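Local coordinates for protein peptidylprolyl Isomerase (Naegleria fowleri, PDB 6B4P) that probably catalyses the cis-trans isomerisation of peptide bonds preceding proline, as an FKBP-type peptidylprolyl isomerase, at residues A[19-24]-A[97-102]; A[25-30]-A[89-94]; A[34-39]-A[68-73]; A[42-47]-A[119-124]. All blocks are in the same frame, centred on the assembly; numbering follows the deposited sequence.

Interaction 1: residues A[19-24]-A[97-102]; sequences DQRLKK and PSDYAY
The Tyr100 ring receives Leu22 CB over the centre of one face, with CB 4.1 Å from the ring centroid and 7° off the normal, a CH-pi contact. At its edge, near the ring plane, stand Asp19 OD2 and Arg21 NH2. The Arg21 guanidinium has Pro97 CG over one face, displaced toward the rim, while the carboxylates of Asp19 and Asp99 lie at its edge.

That edge makes the salt bridge. In the conformer described, one of two for Arg21, the side chain meets Asp99 end-on with two nitrogens: NH2 donates to the syn lone pair of OD2 at 2.9 Å and 166°, almost in the guanidinium plane, and NH1 donates to OD1 at 3.0 Å from a more tilted position. The two flat groups are 37° apart, so the pairing is twisted rather than coplanar. The arginine chain bends at chi3, which places NE. Pro97 CB lies 3.4 Å from Arg21 NH1. A weak bond from NH2 to Asp19 OD2 extends the bridge into a three-residue network, and the arginine would be expected to offset the repulsion between the two carboxylates.

Asp19 and Tyr100 meet tip to tip, with OD2 2.9 Å from OH and the carboxylate turned steeply from the ring plane. Water 1 accepts from Asp19 N and also bonds Tyr100 OH. Asp19 OD1 is held by Ser17 OG and by Arg21 N, the latter bond 2.9 Å long and closing an Asx turn. The contact thus joins this turn, just before strand 23-26, to the 3-10 segment 98-100 that follows strand 91-96 in the FKBP fold.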
loop_
_atom_site.group_PDB
_atom_site.type_symbol
_atom_site.label_atom_id
_atom_site.label_comp_id
_atom_site.label_asym_id
_atom_site.label_seq_id
_atom_site.Cartn_x
_atom_site.Cartn_y
_atom_site.Cartn_z
ATOM N N ASP A 19 2.208 16.092 4.421
ATOM C CA ASP A 19 1.256 16.927 3.694
ATOM C C ASP A 19 -0.161 16.369 3.728
ATOM O O ASP A 19 -1.058 16.970 3.128
ATOM C CB ASP A 19 1.719 17.128 2.241
ATOM C CG ASP A 19 1.793 15.821 1.446
ATOM O OD1 ASP A 19 1.189 14.803 1.844
ATOM O OD2 ASP A 19 2.473 15.818 0.397
ATOM N N GLN A 20 -0.367 15.230 4.392
ATOM C CA GLN A 20 -1.655 14.579 4.618
ATOM C C GLN A 20 -2.282 14.020 3.346
ATOM O O GLN A 20 -3.413 13.519 3.394
ATOM C CB GLN A 20 -2.654 15.520 5.301
ATOM C CG GLN A 20 -2.163 16.084 6.623
ATOM C CD GLN A 20 -3.270 16.745 7.405
ATOM O OE1 GLN A 20 -3.452 16.474 8.590
ATOM N NE2 GLN A 20 -4.022 17.619 6.744
ATOM N N ARG A 21 -1.571 14.055 2.219
ATOM C CA ARG A 21 -2.162 13.604 0.964
ATOM C C ARG A 21 -2.065 12.094 0.781
ATOM O O ARG A 21 -2.889 11.512 0.071
ATOM C CB ARG A 21 -1.507 14.337 -0.204
ATOM C CG ARG A 21 -1.880 15.816 -0.234
ATOM C CD ARG A 21 -1.071 16.615 -1.241
ATOM N NE ARG A 21 -1.178 16.075 -2.592
ATOM C CZ ARG A 21 -0.175 15.500 -3.247
ATOM N NH1 ARG A 21 -0.361 15.035 -4.475
ATOM N NH2 ARG A 21 1.020 15.394 -2.672
ATOM N N LEU A 22 -1.078 11.447 1.398
ATOM C CA LEU A 22 -1.038 9.993 1.504
ATOM C C LEU A 22 -1.824 9.626 2.755
ATOM O O LEU A 22 -1.502 10.102 3.848
ATOM C CB LEU A 22 0.401 9.482 1.610
ATOM C CG LEU A 22 0.617 7.986 1.872
ATOM C CD1 LEU A 22 0.247 7.193 0.630
ATOM C CD2 LEU A 22 2.061 7.710 2.282
ATOM N N LYS A 23 -2.862 8.807 2.605
ATOM C CA LYS A 23 -3.783 8.611 3.716
ATOM C C LYS A 23 -4.423 7.239 3.612
ATOM O O LYS A 23 -4.425 6.622 2.544
ATOM C CB LYS A 23 -4.847 9.707 3.722
ATOM C CG LYS A 23 -5.614 9.783 2.410
ATOM C CD LYS A 23 -6.572 10.953 2.364
ATOM C CE LYS A 23 -7.363 10.885 1.081
ATOM N NZ LYS A 23 -8.553 11.771 1.116
ATOM N N LYS A 24 -4.981 6.766 4.728
ATOM C CA LYS A 24 -5.603 5.451 4.753
ATOM C C LYS A 24 -6.864 5.445 5.607
ATOM O O LYS A 24 -7.073 6.300 6.473
ATOM C CB LYS A 24 -4.638 4.373 5.279
ATOM C CG LYS A 24 -4.459 4.421 6.790
ATOM C CD LYS A 24 -3.452 3.366 7.293
ATOM C CE LYS A 24 -3.342 3.430 8.800
ATOM N NZ LYS A 24 -2.358 2.425 9.361
ATOM N N PRO A 97 -1.301 9.425 -3.877
ATOM C CA PRO A 97 -1.059 10.364 -4.977
ATOM C C PRO A 97 0.119 9.937 -5.839
ATOM O O PRO A 97 1.002 9.182 -5.419
ATOM C CB PRO A 97 -0.773 11.694 -4.257
ATOM C CG PRO A 97 -1.402 11.529 -2.890
ATOM C CD PRO A 97 -1.223 10.082 -2.558
ATOM N N SER A 98 0.117 10.445 -7.077
ATOM C CA SER A 98 1.134 10.053 -8.043
ATOM C C SER A 98 2.539 10.370 -7.544
ATOM O O SER A 98 3.476 9.604 -7.814
ATOM C CB SER A 98 0.870 10.729 -9.393
ATOM O OG SER A 98 0.979 12.136 -9.298
ATOM N N ASP A 99 2.702 11.450 -6.780
ATOM C CA ASP A 99 4.038 11.745 -6.277
ATOM C C ASP A 99 4.456 10.817 -5.140
ATOM O O ASP A 99 5.599 10.930 -4.671
ATOM C CB ASP A 99 4.157 13.218 -5.851
ATOM C CG ASP A 99 3.098 13.652 -4.854
ATOM O OD1 ASP A 99 1.960 13.159 -4.910
ATOM O OD2 ASP A 99 3.405 14.530 -4.018
ATOM N N TYR A 100 3.574 9.922 -4.693
ATOM C CA TYR A 100 3.937 8.834 -3.793
ATOM C C TYR A 100 3.915 7.496 -4.514
ATOM O O TYR A 100 4.054 6.448 -3.873
ATOM C CB TYR A 100 3.002 8.794 -2.571
ATOM C CG TYR A 100 3.153 9.970 -1.635
ATOM C CD1 TYR A 100 3.949 9.885 -0.500
ATOM C CD2 TYR A 100 2.511 11.177 -1.896
ATOM C CE1 TYR A 100 4.093 10.971 0.354
ATOM C CE2 TYR A 100 2.646 12.251 -1.050
ATOM C CZ TYR A 100 3.442 12.147 0.069
ATOM O OH TYR A 100 3.572 13.231 0.904
ATOM N N ALA A 101 3.706 7.507 -5.833
ATOM C CA ALA A 101 3.618 6.273 -6.604
ATOM C C ALA A 101 4.587 6.358 -7.781
ATOM O O ALA A 101 5.800 6.449 -7.571
ATOM C CB ALA A 101 2.178 6.020 -7.065
ATOM N N TYR A 102 4.082 6.355 -9.014
ATOM C CA TYR A 102 4.952 6.345 -10.182
ATOM C C TYR A 102 5.095 7.713 -10.830
ATOM O O TYR A 102 5.720 7.820 -11.890
ATOM C CB TYR A 102 4.464 5.308 -11.195
ATOM C CG TYR A 102 4.510 3.907 -10.627
ATOM C CD1 TYR A 102 3.345 3.267 -10.196
ATOM C CD2 TYR A 102 5.716 3.234 -10.478
ATOM C CE1 TYR A 102 3.385 1.990 -9.656
ATOM C CE2 TYR A 102 5.762 1.953 -9.944
ATOM C CZ TYR A 102 4.596 1.338 -9.529
ATOM O OH TYR A 102 4.637 0.077 -8.988
HETATM O O HOH W 1 4.413 15.111 2.908
#

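Interaction 2: residues A[25-30]-A[89-94]; sequences KIITAG and GEKSYF
Ile26 and Ser92 form a non-hydrogen-bonded pair in an antiparallel arrangement interrupted by a classic beta bulge, in which Ile27 and Thr28 both face Lys91. The segments belong to neighbouring strands, 23-26 and 91-96, of the FKBP sheet.

Backbone bonds define the register. Lys25 and Tyr93 exchange a reciprocal pair, each 2.8 Å from N to O. At the bulge, Lys91 O accepts from two donors, Ile27 N at 2.8 Å and 144° and Thr28 N at a straighter 168°, and Thr28 O takes Lys91 N in return. The extra residue shifts the register by one, and the chain turns a corner at Ile27.

Apolar contacts are few and lie at the margin. Ile27 CD1 reaches Tyr93 CB at 4.0 Å, the two side chains crossing at a slant, and Thr28 CB meets Lys91 CB at the same separation. Lys25 CD approaches the Tyr93 ring from its edge.

Polar contacts centre on Ser92 and Glu90, beside Ile26. Ile26 CG1 packs 3.6 Å from Ser92 OG and also approaches Glu90 OE2, which receives the salt bridge from Lys24. Glu90 CG lies anti to the backbone N (chi1 177°) and CD continues the extended chain. Water 2 donates to Glu90 OE1 and accepts from Gly30 N, while Ser92 OG donates to the anti side of Glu90 OE2 across 2.6 Å.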
loop_
_atom_site.group_PDB
_atom_site.type_symbol
_atom_site.label_atom_id
_atom_site.label_comp_id
_atom_site.label_asym_id
_atom_site.label_seq_id
_atom_site.Cartn_x
_atom_site.Cartn_y
_atom_site.Cartn_z
ATOM N N LYS A 25 -7.714 4.459 5.328
ATOM C CA LYS A 25 -8.839 4.081 6.177
ATOM C C LYS A 25 -8.598 2.652 6.636
ATOM O O LYS A 25 -8.269 1.791 5.814
ATOM C CB LYS A 25 -10.168 4.171 5.423
ATOM C CG LYS A 25 -10.597 5.592 5.063
ATOM C CD LYS A 25 -11.592 5.608 3.909
ATOM C CE LYS A 25 -12.778 4.695 4.151
ATOM N NZ LYS A 25 -13.694 4.702 2.971
ATOM N N ILE A 26 -8.756 2.394 7.935
ATOM C CA ILE A 26 -8.562 1.044 8.448
ATOM C C ILE A 26 -9.841 0.255 8.202
ATOM O O ILE A 26 -10.934 0.685 8.584
ATOM C CB ILE A 26 -8.175 1.055 9.936
ATOM C CG1 ILE A 26 -6.827 1.759 10.107
ATOM C CG2 ILE A 26 -8.104 -0.366 10.489
ATOM C CD1 ILE A 26 -6.371 1.904 11.541
ATOM N N ILE A 27 -9.713 -0.869 7.507
ATOM C CA ILE A 27 -10.844 -1.751 7.247
ATOM C C ILE A 27 -10.994 -2.777 8.356
ATOM O O ILE A 27 -12.072 -2.951 8.929
ATOM C CB ILE A 27 -10.663 -2.439 5.877
ATOM C CG1 ILE A 27 -10.544 -1.410 4.761
ATOM C CG2 ILE A 27 -11.788 -3.430 5.615
ATOM C CD1 ILE A 27 -10.218 -2.021 3.419
ATOM N N THR A 28 -9.900 -3.464 8.672
ATOM C CA THR A 28 -9.863 -4.472 9.721
ATOM C C THR A 28 -8.680 -4.159 10.617
ATOM O O THR A 28 -7.544 -4.086 10.135
ATOM C CB THR A 28 -9.715 -5.877 9.140
ATOM O OG1 THR A 28 -10.758 -6.106 8.185
ATOM C CG2 THR A 28 -9.791 -6.924 10.249
ATOM N N ALA A 29 -8.942 -3.968 11.906
ATOM C CA ALA A 29 -7.848 -3.709 12.828
ATOM C C ALA A 29 -6.927 -4.919 12.916
ATOM O O ALA A 29 -7.343 -6.066 12.741
ATOM C CB ALA A 29 -8.386 -3.359 14.216
ATOM N N GLY A 30 -5.659 -4.653 13.200
ATOM C CA GLY A 30 -4.669 -5.707 13.257
ATOM C C GLY A 30 -4.900 -6.705 14.380
ATOM O O GLY A 30 -5.667 -6.488 15.320
ATOM N N GLY A 89 -1.420 -7.846 10.685
ATOM C CA GLY A 89 -2.772 -8.282 10.359
ATOM C C GLY A 89 -3.727 -7.194 9.903
ATOM O O GLY A 89 -4.849 -7.514 9.475
ATOM N N GLU A 90 -3.331 -5.925 9.971
ATOM C CA GLU A 90 -4.213 -4.835 9.571
ATOM C C GLU A 90 -4.554 -4.931 8.092
ATOM O O GLU A 90 -3.716 -5.296 7.266
ATOM C CB GLU A 90 -3.535 -3.501 9.885
ATOM C CG GLU A 90 -4.305 -2.257 9.453
ATOM C CD GLU A 90 -3.581 -1.002 9.877
ATOM O OE1 GLU A 90 -3.097 -0.963 11.031
ATOM O OE2 GLU A 90 -3.486 -0.071 9.045
ATOM N N LYS A 91 -5.809 -4.637 7.757
ATOM C CA LYS A 91 -6.204 -4.410 6.372
ATOM C C LYS A 91 -6.661 -2.964 6.274
ATOM O O LYS A 91 -7.540 -2.543 7.030
ATOM C CB LYS A 91 -7.315 -5.365 5.931
ATOM C CG LYS A 91 -7.666 -5.223 4.445
ATOM C CD LYS A 91 -8.630 -6.324 3.994
ATOM C CE LYS A 91 -9.058 -6.122 2.551
ATOM N NZ LYS A 91 -10.068 -7.136 2.125
ATOM N N SER A 92 -6.048 -2.207 5.369
ATOM C CA SER A 92 -6.351 -0.791 5.234
ATOM C C SER A 92 -6.460 -0.416 3.768
ATOM O O SER A 92 -5.993 -1.129 2.877
ATOM C CB SER A 92 -5.298 0.074 5.927
ATOM O OG SER A 92 -5.496 -0.027 7.333
ATOM N N TYR A 93 -7.126 0.712 3.541
ATOM C CA TYR A 93 -7.391 1.246 2.212
ATOM C C TYR A 93 -6.636 2.558 2.070
ATOM O O TYR A 93 -6.819 3.466 2.884
ATOM C CB TYR A 93 -8.892 1.455 2.039
ATOM C CG TYR A 93 -9.350 1.916 0.681
ATOM C CD1 TYR A 93 -9.099 1.157 -0.461
ATOM C CD2 TYR A 93 -10.078 3.087 0.542
ATOM C CE1 TYR A 93 -9.559 1.567 -1.701
ATOM C CE2 TYR A 93 -10.529 3.504 -0.691
ATOM C CZ TYR A 93 -10.266 2.741 -1.807
ATOM O OH TYR A 93 -10.735 3.158 -3.033
ATOM N N PHE A 94 -5.778 2.642 1.061
ATOM C CA PHE A 94 -4.867 3.765 0.890
ATOM C C PHE A 94 -5.194 4.553 -0.366
ATOM O O PHE A 94 -5.418 3.977 -1.432
ATOM C CB PHE A 94 -3.415 3.282 0.786
ATOM C CG PHE A 94 -2.878 2.664 2.040
ATOM C CD1 PHE A 94 -2.077 3.398 2.898
ATOM C CD2 PHE A 94 -3.146 1.335 2.347
ATOM C CE1 PHE A 94 -1.556 2.812 4.061
ATOM C CE2 PHE A 94 -2.614 0.749 3.506
ATOM C CZ PHE A 94 -1.825 1.494 4.355
HETATM O O HOH W 2 -4.802 -1.945 12.924
#

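Interaction 3: residues A[34-39]-A[68-73]; sequences EQPPIG and FTLGKG
Leu70 CD2 rests against the Pro36 ring, 3.6 Å from Pro36 CG and only slightly farther from CB. The same methyl also lies close to the carbonyl oxygens of Pro36 and Pro37. In the leucine, chi1 (-176°) carries CG anti to the backbone N, although the bond from CA to CB runs across the contact rather than into it. The branching at CG then directs CD2 to Pro36. The proline, with its C-gamma endo pucker, presents the CB and CG part of its ring to this methyl. Beyond the pair, Val42 and Leu123 also pack on Pro36, and Asp80 and Val83 of helix 77-84 pack on Leu70.

Thr69 contributes through its methyl. CG2 is anti to the backbone N, with OG1 on the other branch (chi1 -60°), and this places CG2 3.8 Å from Gly39 O. Ile38 CB passes 4.2 Å from Leu70 O, but in the conformer described, one of two, the end of the isoleucine side chain leads away.

A single hydrogen bond joins the backbones, Gly39 N to Leu70 O, 2.9 Å long and nearly straight at 169°, with the donor somewhat tilted from the carbonyl plane. Gly39 adopts a positive phi, where a beta carbon would press on the preceding carbonyl oxygen. Leu70 and Gly71 occupy the middle of a type II beta turn from Thr69 to Lys72, whose closing bond is weak. The contact therefore joins the loop entering strand 41-50 to the turn leaving strand 66-69, adjoining strands of the FKBP fold.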
loop_
_atom_site.group_PDB
_atom_site.type_symbol
_atom_site.label_atom_id
_atom_site.label_comp_id
_atom_site.label_asym_id
_atom_site.label_seq_id
_atom_site.Cartn_x
_atom_site.Cartn_y
_atom_site.Cartn_z
ATOM N N GLU A 34 1.637 -4.555 17.121
ATOM C CA GLU A 34 2.997 -4.573 16.595
ATOM C C GLU A 34 3.042 -3.963 15.203
ATOM O O GLU A 34 2.197 -4.256 14.356
ATOM C CB GLU A 34 3.519 -6.007 16.536
ATOM C CG GLU A 34 3.628 -6.718 17.886
ATOM C CD GLU A 34 3.664 -8.236 17.748
ATOM O OE1 GLU A 34 4.646 -8.858 18.207
ATOM O OE2 GLU A 34 2.711 -8.814 17.182
ATOM N N GLN A 35 4.050 -3.125 14.958
ATOM C CA GLN A 35 4.291 -2.595 13.625
ATOM C C GLN A 35 5.669 -3.036 13.137
ATOM O O GLN A 35 6.571 -3.263 13.951
ATOM C CB GLN A 35 4.187 -1.064 13.621
ATOM C CG GLN A 35 2.785 -0.578 13.983
ATOM C CD GLN A 35 2.637 0.928 13.938
ATOM O OE1 GLN A 35 1.970 1.518 14.784
ATOM N NE2 GLN A 35 3.242 1.555 12.941
ATOM N N PRO A 36 5.856 -3.196 11.828
ATOM C CA PRO A 36 7.108 -3.779 11.319
ATOM C C PRO A 36 8.230 -2.759 11.329
ATOM O O PRO A 36 8.041 -1.609 10.904
ATOM C CB PRO A 36 6.746 -4.191 9.885
ATOM C CG PRO A 36 5.692 -3.195 9.482
ATOM C CD PRO A 36 4.899 -2.893 10.745
ATOM N N PRO A 37 9.407 -3.128 11.821
ATOM C CA PRO A 37 10.550 -2.216 11.764
ATOM C C PRO A 37 11.150 -2.168 10.367
ATOM O O PRO A 37 10.908 -3.034 9.526
ATOM C CB PRO A 37 11.535 -2.822 12.773
ATOM C CG PRO A 37 11.153 -4.250 12.883
ATOM C CD PRO A 37 9.675 -4.334 12.623
ATOM N N ILE A 38 11.940 -1.118 10.114
ATOM C CA ILE A 38 12.630 -1.046 8.836
ATOM C C ILE A 38 13.542 -2.257 8.700
ATOM O O ILE A 38 14.119 -2.748 9.679
ATOM C CB ILE A 38 13.409 0.271 8.688
ATOM C CG1 ILE A 38 14.265 0.540 9.921
ATOM C CG2 ILE A 38 12.452 1.435 8.445
ATOM C CD1 ILE A 38 15.373 1.557 9.672
ATOM N N GLY A 39 13.638 -2.776 7.475
ATOM C CA GLY A 39 14.411 -3.963 7.210
ATOM C C GLY A 39 13.617 -5.241 7.297
ATOM O O GLY A 39 14.145 -6.306 6.954
ATOM N N PHE A 68 8.338 -7.781 0.188
ATOM C CA PHE A 68 9.372 -6.795 -0.066
ATOM C C PHE A 68 10.020 -6.421 1.257
ATOM O O PHE A 68 9.495 -6.718 2.334
ATOM C CB PHE A 68 8.829 -5.564 -0.808
ATOM C CG PHE A 68 7.892 -4.697 0.004
ATOM C CD1 PHE A 68 8.372 -3.563 0.656
ATOM C CD2 PHE A 68 6.532 -4.983 0.067
ATOM C CE1 PHE A 68 7.505 -2.737 1.370
ATOM C CE2 PHE A 68 5.654 -4.168 0.785
ATOM C CZ PHE A 68 6.146 -3.041 1.437
ATOM N N THR A 69 11.188 -5.788 1.164
ATOM C CA THR A 69 11.925 -5.362 2.347
ATOM C C THR A 69 11.546 -3.923 2.670
ATOM O O THR A 69 11.750 -3.019 1.851
ATOM C CB THR A 69 13.432 -5.493 2.141
ATOM O OG1 THR A 69 13.758 -6.861 1.860
ATOM C CG2 THR A 69 14.171 -5.057 3.401
ATOM N N LEU A 70 11.000 -3.720 3.860
ATOM C CA LEU A 70 10.411 -2.436 4.209
ATOM C C LEU A 70 11.489 -1.376 4.390
ATOM O O LEU A 70 12.499 -1.609 5.058
ATOM C CB LEU A 70 9.591 -2.590 5.481
ATOM C CG LEU A 70 8.815 -1.387 5.968
ATOM C CD1 LEU A 70 7.768 -1.037 4.919
ATOM C CD2 LEU A 70 8.164 -1.758 7.268
ATOM N N GLY A 71 11.268 -0.203 3.790
ATOM C CA GLY A 71 12.167 0.923 3.961
ATOM C C GLY A 71 13.367 0.933 3.044
ATOM O O GLY A 71 14.218 1.825 3.173
ATOM N N LYS A 72 13.471 -0.023 2.127
ATOM C CA LYS A 72 14.584 -0.064 1.189
ATOM C C LYS A 72 14.354 0.814 -0.034
ATOM O O LYS A 72 15.291 1.030 -0.812
ATOM C CB LYS A 72 14.840 -1.509 0.748
ATOM N N GLY A 73 13.142 1.338 -0.210
ATOM C CA GLY A 73 12.827 2.076 -1.413
ATOM C C GLY A 73 12.698 1.214 -2.647
ATOM O O GLY A 73 12.884 1.716 -3.759
#

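Interaction 4: residues A[42-47]-A[119-124]; sequences VSVHYT and FEIELL
His45 pairs with Glu122, and Thr47 with Glu120, across two antiparallel strands of the curved FKBP sheet. The local strand axes lie 4.6 Å apart at closest approach, with their N-to-C directions at 165°.

Five backbone bonds cross. In each of the two hydrogen-bonded pairs both N-H groups and both carbonyls are used: Glu122 N reaches His45 O at 2.8 Å and 172°, His45 N returns to Glu122 O, and Thr47 and Glu120 exchange bonds likewise. Leu124 N adds the fifth, to Ser43 O. Glu120 O and Glu122 O also receive short CA-H contacts from Tyr46 and Val44, the former 3.0 Å from Tyr46 CA to Glu120 O.

Three polar side-chain atoms have partners outside the two strands. His45 ND1 bonds Ser59 OG, and Tyr46 OH bonds Asp57 and Arg62. Thr47 OG1 bonds Ser58 OG and also water 3, which donates to Glu120 OE1 and so links the paired side chains.

On the face of Val44 and Tyr46 the packing is apolar. Val44 CB meets Ile121 CG2 at 3.9 Å, and Leu123 CD1 reaches both Val42 CB and Val44 CG1. Tyr46 CG sits between the backbone N and carbonyl carbon (chi1 68°); beyond it the ring runs beside Phe119, pointing the same way, with Tyr46 CD1 at the Phe119 edge. Trp79 meets both rings edge-to-face. On the other face, the histidine ring is touched by a leucine methyl, Leu124 CD1 lying 3.7 Å from His45 CD2.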
loop_
_atom_site.group_PDB
_atom_site.type_symbol
_atom_site.label_atom_id
_atom_site.label_comp_id
_atom_site.label_asym_id
_atom_site.label_seq_id
_atom_site.Cartn_x
_atom_site.Cartn_y
_atom_site.Cartn_z
ATOM N N VAL A 42 8.334 -7.974 4.674
ATOM C CA VAL A 42 6.900 -7.990 4.933
ATOM C C VAL A 42 6.205 -8.767 3.828
ATOM O O VAL A 42 6.623 -8.753 2.666
ATOM C CB VAL A 42 6.319 -6.563 5.050
ATOM C CG1 VAL A 42 6.946 -5.815 6.213
ATOM C CG2 VAL A 42 6.486 -5.791 3.749
ATOM N N SER A 43 5.125 -9.442 4.197
ATOM C CA SER A 43 4.262 -10.134 3.250
ATOM C C SER A 43 2.911 -9.437 3.250
ATOM O O SER A 43 2.300 -9.274 4.314
ATOM C CB SER A 43 4.089 -11.605 3.630
ATOM O OG SER A 43 5.295 -12.335 3.478
ATOM N N VAL A 44 2.448 -9.025 2.063
ATOM C CA VAL A 44 1.183 -8.310 1.942
ATOM C C VAL A 44 0.333 -8.936 0.852
ATOM O O VAL A 44 0.840 -9.479 -0.136
ATOM C CB VAL A 44 1.373 -6.801 1.648
ATOM C CG1 VAL A 44 2.174 -6.104 2.763
ATOM C CG2 VAL A 44 2.028 -6.578 0.288
ATOM N N HIS A 45 -0.981 -8.856 1.046
ATOM C CA HIS A 45 -1.933 -9.043 -0.033
ATOM C C HIS A 45 -2.495 -7.679 -0.382
ATOM O O HIS A 45 -2.765 -6.867 0.511
ATOM C CB HIS A 45 -3.054 -10.010 0.355
ATOM C CG HIS A 45 -2.810 -11.410 -0.106
ATOM N ND1 HIS A 45 -2.417 -11.707 -1.393
ATOM C CD2 HIS A 45 -2.902 -12.596 0.544
ATOM C CE1 HIS A 45 -2.279 -13.016 -1.517
ATOM N NE2 HIS A 45 -2.565 -13.577 -0.355
ATOM N N TYR A 46 -2.668 -7.417 -1.677
ATOM C CA TYR A 46 -3.120 -6.089 -2.062
ATOM C C TYR A 46 -4.030 -6.165 -3.276
ATOM O O TYR A 46 -3.980 -7.109 -4.065
ATOM C CB TYR A 46 -1.939 -5.160 -2.377
ATOM C CG TYR A 46 -1.213 -5.587 -3.626
ATOM C CD1 TYR A 46 -1.542 -5.042 -4.867
ATOM C CD2 TYR A 46 -0.221 -6.556 -3.574
ATOM C CE1 TYR A 46 -0.887 -5.465 -6.019
ATOM C CE2 TYR A 46 0.435 -6.985 -4.715
ATOM C CZ TYR A 46 0.101 -6.428 -5.935
ATOM O OH TYR A 46 0.730 -6.847 -7.073
ATOM N N THR A 47 -4.848 -5.124 -3.427
ATOM C CA THR A 47 -5.623 -4.879 -4.640
ATOM C C THR A 47 -5.445 -3.416 -5.022
ATOM O O THR A 47 -5.688 -2.528 -4.201
ATOM C CB THR A 47 -7.102 -5.210 -4.437
ATOM O OG1 THR A 47 -7.249 -6.600 -4.092
ATOM C CG2 THR A 47 -7.893 -4.940 -5.715
ATOM N N PHE A 119 -5.143 1.516 -3.024
ATOM C CA PHE A 119 -4.750 0.157 -2.673
ATOM C C PHE A 119 -5.475 -0.297 -1.420
ATOM O O PHE A 119 -5.468 0.412 -0.408
ATOM C CB PHE A 119 -3.239 0.019 -2.414
ATOM C CG PHE A 119 -2.388 0.023 -3.653
ATOM C CD1 PHE A 119 -2.155 -1.141 -4.354
ATOM C CD2 PHE A 119 -1.787 1.190 -4.085
ATOM C CE1 PHE A 119 -1.340 -1.146 -5.487
ATOM C CE2 PHE A 119 -0.989 1.196 -5.214
ATOM C CZ PHE A 119 -0.761 0.033 -5.907
ATOM N N GLU A 120 -6.054 -1.493 -1.476
ATOM C CA GLU A 120 -6.339 -2.265 -0.271
ATOM C C GLU A 120 -5.087 -3.078 0.010
ATOM O O GLU A 120 -4.610 -3.773 -0.885
ATOM C CB GLU A 120 -7.526 -3.211 -0.454
ATOM C CG GLU A 120 -8.878 -2.539 -0.600
ATOM C CD GLU A 120 -10.017 -3.469 -0.231
ATOM O OE1 GLU A 120 -9.802 -4.701 -0.199
ATOM O OE2 GLU A 120 -11.126 -2.965 0.042
ATOM N N ILE A 121 -4.537 -2.973 1.222
ATOM C CA ILE A 121 -3.341 -3.718 1.615
ATOM C C ILE A 121 -3.615 -4.427 2.931
ATOM O O ILE A 121 -4.111 -3.812 3.882
ATOM C CB ILE A 121 -2.110 -2.807 1.771
ATOM C CG1 ILE A 121 -1.860 -1.998 0.492
ATOM C CG2 ILE A 121 -0.891 -3.639 2.145
ATOM C CD1 ILE A 121 -0.659 -1.063 0.608
ATOM N N GLU A 122 -3.327 -5.722 2.977
ATOM C CA GLU A 122 -3.380 -6.499 4.211
ATOM C C GLU A 122 -1.950 -6.879 4.559
ATOM O O GLU A 122 -1.264 -7.512 3.748
ATOM C CB GLU A 122 -4.240 -7.751 4.062
ATOM C CG GLU A 122 -4.312 -8.559 5.341
ATOM C CD GLU A 122 -5.191 -9.790 5.215
ATOM O OE1 GLU A 122 -5.613 -10.106 4.084
ATOM O OE2 GLU A 122 -5.461 -10.446 6.247
ATOM N N LEU A 123 -1.497 -6.470 5.741
ATOM C CA LEU A 123 -0.162 -6.810 6.232
ATOM C C LEU A 123 -0.254 -8.162 6.928
ATOM O O LEU A 123 -0.714 -8.255 8.067
ATOM C CB LEU A 123 0.352 -5.724 7.170
ATOM C CG LEU A 123 1.718 -6.013 7.785
ATOM C CD1 LEU A 123 2.743 -6.357 6.700
ATOM C CD2 LEU A 123 2.170 -4.836 8.608
ATOM N N LEU A 124 0.203 -9.218 6.249
ATOM C CA LEU A 124 -0.032 -10.572 6.742
ATOM C C LEU A 124 0.923 -10.946 7.861
ATOM O O LEU A 124 0.513 -11.555 8.857
ATOM C CB LEU A 124 0.108 -11.577 5.601
ATOM C CG LEU A 124 -0.856 -11.324 4.449
ATOM C CD1 LEU A 124 -0.427 -12.132 3.240
ATOM C CD2 LEU A 124 -2.268 -11.711 4.876
HETATM O O HOH W 3 -7.556 -6.660 -1.403
#

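Overall arrangement
Interactions 1 and 2 share strand 23-26, with centres about 17 Å apart, and are joined by the salt bridge from Lys24 NZ to Glu90 OE2 at 2.8 Å. Interaction 2 passes directly into interaction 4, about 9 Å away between centres, because strands 91-96 and 117-126 are neighbours: Phe94 N lies 2.7 Å from Phe119 O, a probable hydrogen bond. Interaction 3 joins the other side of strand 41-50, where Phe68 O is 2.9 Å from Val42 N, also a probable bond. Interactions 1 and 4 lie on opposite sides of the chain's centre without touching. Tyr46 and Phe119 of interaction 4 both meet Trp79 edge-to-face, consistent with the aromatic pocket in which FKBPs receive proline.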